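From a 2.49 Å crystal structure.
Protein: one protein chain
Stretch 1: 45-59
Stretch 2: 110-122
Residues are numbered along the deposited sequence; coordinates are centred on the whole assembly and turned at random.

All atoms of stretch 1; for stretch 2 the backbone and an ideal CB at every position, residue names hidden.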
# COMPACT_ATOMS: atom_id res chain seq x y z
N VAL A 45 -9.96 0.72 21.32
CA VAL A 45 -10.16 1.45 22.56
C VAL A 45 -11.29 2.49 22.39
O VAL A 45 -12.26 2.50 23.12
CB VAL A 45 -8.87 2.13 23.04
CG1 VAL A 45 -9.20 3.19 24.02
CG2 VAL A 45 -7.90 1.11 23.65
N ILE A 46 -11.15 3.36 21.43
CA ILE A 46 -12.15 4.40 21.23
C ILE A 46 -13.56 3.80 21.12
O ILE A 46 -14.49 4.27 21.78
CB ILE A 46 -11.83 5.25 20.01
CG1 ILE A 46 -10.59 6.09 20.29
CG2 ILE A 46 -13.00 6.16 19.67
CD1 ILE A 46 -9.77 6.36 19.08
N THR A 47 -13.70 2.77 20.29
CA THR A 47 -14.95 2.11 20.07
C THR A 47 -15.53 1.53 21.37
O THR A 47 -16.72 1.68 21.65
CB THR A 47 -14.75 0.97 19.04
OG1 THR A 47 -14.38 1.54 17.78
CG2 THR A 47 -16.04 0.17 18.85
N THR A 48 -14.69 0.86 22.15
CA THR A 48 -15.10 0.24 23.37
C THR A 48 -15.52 1.30 24.42
O THR A 48 -16.60 1.22 25.04
CB THR A 48 -13.97 -0.67 23.90
OG1 THR A 48 -13.75 -1.73 22.96
CG2 THR A 48 -14.32 -1.28 25.26
N ALA A 49 -14.68 2.30 24.59
CA ALA A 49 -14.91 3.31 25.58
C ALA A 49 -16.25 4.01 25.36
O ALA A 49 -17.04 4.15 26.31
CB ALA A 49 -13.79 4.30 25.54
N LEU A 50 -16.49 4.44 24.12
CA LEU A 50 -17.71 5.12 23.76
C LEU A 50 -18.96 4.25 23.89
O LEU A 50 -19.98 4.72 24.38
CB LEU A 50 -17.59 5.71 22.35
CG LEU A 50 -16.80 7.02 22.44
CD1 LEU A 50 -16.08 7.32 21.21
CD2 LEU A 50 -17.74 8.16 22.80
N ASN A 51 -18.83 2.99 23.52
CA ASN A 51 -19.85 2.00 23.75
C ASN A 51 -20.16 1.79 25.23
O ASN A 51 -21.26 1.42 25.56
CB ASN A 51 -19.40 0.66 23.16
CG ASN A 51 -20.51 -0.36 23.13
OD1 ASN A 51 -21.55 -0.14 22.53
ND2 ASN A 51 -20.29 -1.48 23.79
N ASN A 52 -19.18 1.99 26.10
CA ASN A 52 -19.39 1.87 27.55
C ASN A 52 -19.79 3.18 28.24
O ASN A 52 -19.67 3.29 29.45
CB ASN A 52 -18.13 1.32 28.21
CG ASN A 52 -17.84 -0.10 27.84
OD1 ASN A 52 -18.71 -0.81 27.33
ND2 ASN A 52 -16.62 -0.55 28.12
N GLY A 53 -20.23 4.17 27.47
CA GLY A 53 -20.89 5.34 28.03
C GLY A 53 -19.97 6.52 28.23
O GLY A 53 -20.33 7.52 28.86
N CYS A 54 -18.77 6.42 27.72
CA CYS A 54 -17.85 7.55 27.70
C CYS A 54 -18.49 8.72 26.97
O CYS A 54 -19.15 8.53 25.95
CB CYS A 54 -16.60 7.12 26.97
SG CYS A 54 -15.36 8.35 26.76
N LYS A 55 -18.31 9.93 27.48
CA LYS A 55 -18.97 11.09 26.88
C LYS A 55 -18.33 11.51 25.59
O LYS A 55 -19.01 11.81 24.61
CB LYS A 55 -18.92 12.29 27.80
CG LYS A 55 -19.48 13.55 27.13
CD LYS A 55 -20.02 14.54 28.16
CE LYS A 55 -20.67 15.72 27.47
NZ LYS A 55 -21.63 16.33 28.39
N ARG A 56 -17.01 11.61 25.60
CA ARG A 56 -16.27 11.95 24.40
C ARG A 56 -14.84 11.49 24.50
O ARG A 56 -14.32 11.32 25.59
CB ARG A 56 -16.30 13.47 24.17
CG ARG A 56 -15.50 14.28 25.20
CD ARG A 56 -15.34 15.73 24.75
NE ARG A 56 -16.57 16.50 24.84
CZ ARG A 56 -17.01 17.06 25.97
NH1 ARG A 56 -16.33 16.94 27.10
NH2 ARG A 56 -18.14 17.75 25.96
N VAL A 57 -14.22 11.29 23.34
CA VAL A 57 -12.79 11.07 23.26
C VAL A 57 -12.17 12.25 22.53
O VAL A 57 -12.64 12.61 21.47
CB VAL A 57 -12.42 9.78 22.49
CG1 VAL A 57 -10.93 9.63 22.46
CG2 VAL A 57 -13.08 8.54 23.12
N VAL A 58 -11.10 12.83 23.09
CA VAL A 58 -10.35 13.90 22.45
C VAL A 58 -8.94 13.37 22.11
O VAL A 58 -8.10 13.27 23.00
CB VAL A 58 -10.20 15.09 23.39
CG1 VAL A 58 -9.41 16.21 22.69
CG2 VAL A 58 -11.53 15.57 23.89
N PRO A 59 -8.69 13.03 20.83
CA PRO A 59 -7.38 12.60 20.38
C PRO A 59 -6.41 13.76 20.17
O PRO A 59 -6.75 14.77 19.59
CB PRO A 59 -7.70 11.92 19.05
CG PRO A 59 -8.84 12.60 18.55
CD PRO A 59 -9.65 13.03 19.72
N UNK A 110 -12.27 11.40 27.67
CA UNK A 110 -11.02 10.67 27.51
C UNK A 110 -10.06 11.43 26.60
O UNK A 110 -10.28 11.51 25.39
CB UNK A 110 -11.29 9.27 26.95
N UNK A 111 -9.02 12.00 27.18
CA UNK A 111 -7.96 12.62 26.43
C UNK A 111 -6.97 11.50 26.08
O UNK A 111 -6.43 10.84 26.96
CB UNK A 111 -7.30 13.75 27.22
N UNK A 112 -6.73 11.27 24.80
CA UNK A 112 -5.72 10.29 24.43
C UNK A 112 -4.79 10.67 23.31
O UNK A 112 -5.13 11.42 22.40
CB UNK A 112 -6.42 8.98 24.05
N UNK A 113 -3.60 10.10 23.41
CA UNK A 113 -2.59 10.23 22.41
C UNK A 113 -1.95 8.85 22.25
O UNK A 113 -1.65 8.19 23.25
CB UNK A 113 -1.57 11.31 22.78
N UNK A 114 -1.80 8.41 21.01
CA UNK A 114 -1.22 7.10 20.71
C UNK A 114 -0.20 7.17 19.59
O UNK A 114 -0.03 8.21 18.93
CB UNK A 114 -2.32 6.11 20.34
N UNK A 115 0.50 6.06 19.42
CA UNK A 115 1.61 5.95 18.48
C UNK A 115 1.13 6.13 17.01
O UNK A 115 1.73 6.89 16.28
CB UNK A 115 2.30 4.59 18.65
N UNK A 116 0.01 5.49 16.64
CA UNK A 116 -0.50 5.44 15.26
C UNK A 116 -1.93 6.01 15.04
O UNK A 116 -2.12 6.98 14.26
CB UNK A 116 -0.48 3.98 14.79
N UNK A 117 -2.91 5.42 15.72
CA UNK A 117 -4.32 5.80 15.57
C UNK A 117 -4.64 7.29 15.62
O UNK A 117 -5.33 7.80 14.75
CB UNK A 117 -5.13 5.11 16.67
N UNK A 118 -4.11 7.99 16.63
CA UNK A 118 -4.42 9.41 16.83
C UNK A 118 -3.88 10.31 15.72
O UNK A 118 -4.53 11.30 15.35
CB UNK A 118 -3.86 9.87 18.17
N UNK A 119 -2.72 9.94 15.16
CA UNK A 119 -2.13 10.61 13.97
C UNK A 119 -3.04 10.45 12.71
O UNK A 119 -3.26 11.41 11.95
CB UNK A 119 -0.74 10.03 13.68
N UNK A 120 -3.51 9.23 12.48
CA UNK A 120 -4.39 8.94 11.36
C UNK A 120 -5.72 9.75 11.45
O UNK A 120 -6.27 10.20 10.42
CB UNK A 120 -4.68 7.44 11.32
N UNK A 121 -6.23 9.91 12.67
CA UNK A 121 -7.50 10.62 12.88
C UNK A 121 -7.32 12.10 12.50
O UNK A 121 -7.99 12.61 11.62
CB UNK A 121 -7.97 10.49 14.33
N UNK A 122 -6.35 12.75 13.11
CA UNK A 122 -6.00 14.11 12.74
C UNK A 122 -5.68 14.27 11.27
O UNK A 122 -6.03 15.28 10.68
CB UNK A 122 -4.81 14.58 13.57

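Position 110 lies in a strand running parallel to Val-57, Val-58 and Pro-59. Its backbone is fixed by two hydrogen bonds, from its N to Arg-56 O (2.9 Å) and from Val-58 N to its O (2.8 Å). The CB leaves on the same face as Val-57, 4.2 Å from Cys-54 SG and 4.3 Å from Val-57 CG2, and the helix bearing Ala-49 covers that face. A medium-sized aliphatic residue, leucine, isoleucine or valine, would suit such apolar surroundings. The residue is Leu-110; with chi1 t and chi2 p, its CD2 lies 4.1 Å from both Ala-49 CB and Val-57 CG2.

At 111 the CB turns to the opposite face, beside Val-58, where stretch 1 offers an apolar surface and no charge. A beta-branched aliphatic residue is at home in such a strand, though leucine would also serve. It is Ile-111, whose CD1 bends back to 3.8 Å from Val-58 CB.

Position 112 returns to the face of Val-57 and Pro-59, its N hydrogen-bonded to Val-58 O (3.0 Å). The ideal CB is still 4.8 Å from Val-57 CG1, and the helical side chains of Val-45 and Ile-46 stand farther off, so a long, apolar side chain could bridge the space; leucine or methionine would fit. The residue is Met-112, modelled as selenomethionine. Its CG is 3.5 Å from Val-57 CG1, its SE 3.6 Å from Ile-46 CG1 and its CE 3.4 Å from Val-45 CG1, so one flexible chain joins sheet to helix.

At 113, 114, 115 and 116 the ideal CBs find nothing of stretch 1 nearby, and many residues would be possible. They are Thr-113, Thr-114, Thr-115 and Asn-116, the last at the N-cap position but without a side-chain capping bond.

At 117 an ideal CB would stand 5.4 Å from Ile-46 CD1, so a small residue would be tolerated here; Gly-117 opens the helix.

Position 118 points toward Pro-59, its CB 4.4 Å from Pro-59 CB, which suits alanine, valine or threonine. Thr-118 places CG2 4.1 Å from Pro-59 CB, while its OG1 accepts a hydrogen bond from Thr-114 N (3.0 Å).

Positions 119 and 120 are out of reach, leaving the choice open: Arg-119 and Ala-120.

One turn beyond 118, position 121 again faces the proline, with Ile-46 within reach of a branched aliphatic chain. Ile-121 brings CG2 to 4.2 Å from Pro-59 CG and CD1 to 3.9 Å from Ile-46 CD1.

Position 122 points sideways, so a long chain could skirt the strand end. Lys-122 does, its CE 3.7 Å from Pro-59 O.

Stretch 2, residues 110-122: LIMTTTNGTRAIK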
# COMPACT_ATOMS: atom_id res chain seq x y z
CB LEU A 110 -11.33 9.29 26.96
CG LEU A 110 -10.19 8.37 26.61
CD1 LEU A 110 -9.23 8.18 27.78
CD2 LEU A 110 -10.81 7.09 26.22
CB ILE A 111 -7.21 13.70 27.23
CG1 ILE A 111 -8.16 14.69 27.93
CG2 ILE A 111 -6.26 14.45 26.35
CD1 ILE A 111 -9.22 15.34 27.06
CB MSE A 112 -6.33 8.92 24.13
CG MSE A 112 -7.56 8.89 23.28
SE MSE A 112 -8.06 7.00 22.69
CE MSE A 112 -7.14 5.87 24.22
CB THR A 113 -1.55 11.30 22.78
OG1 THR A 113 -0.58 11.39 21.74
CG2 THR A 113 -0.85 11.02 24.11
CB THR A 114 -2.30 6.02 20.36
OG1 THR A 114 -2.89 6.26 19.09
CG2 THR A 114 -3.39 5.94 21.40
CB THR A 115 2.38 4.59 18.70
OG1 THR A 115 3.11 4.60 19.96
CG2 THR A 115 3.37 4.33 17.56
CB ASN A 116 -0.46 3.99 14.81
CG ASN A 116 0.93 3.41 14.94
OD1 ASN A 116 1.91 4.04 14.52
ND2 ASN A 116 1.03 2.24 15.58
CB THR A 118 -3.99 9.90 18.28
OG1 THR A 118 -2.55 9.84 18.50
CG2 THR A 118 -4.74 9.10 19.35
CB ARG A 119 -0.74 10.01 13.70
CG ARG A 119 0.26 10.12 14.92
CD ARG A 119 1.68 9.48 14.64
NE ARG A 119 2.11 9.65 13.24
CZ ARG A 119 2.44 8.68 12.38
NH1 ARG A 119 2.50 7.37 12.72
NH2 ARG A 119 2.76 9.02 11.15
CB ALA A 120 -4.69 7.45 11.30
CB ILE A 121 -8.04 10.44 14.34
CG1 ILE A 121 -8.43 8.99 14.57
CG2 ILE A 121 -9.27 11.30 14.56
CD1 ILE A 121 -8.59 8.59 16.06
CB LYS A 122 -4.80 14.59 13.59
CG LYS A 122 -5.07 14.66 15.12
CD LYS A 122 -6.27 15.57 15.44
CE LYS A 122 -5.97 16.60 16.52
NZ LYS A 122 -6.86 17.79 16.33
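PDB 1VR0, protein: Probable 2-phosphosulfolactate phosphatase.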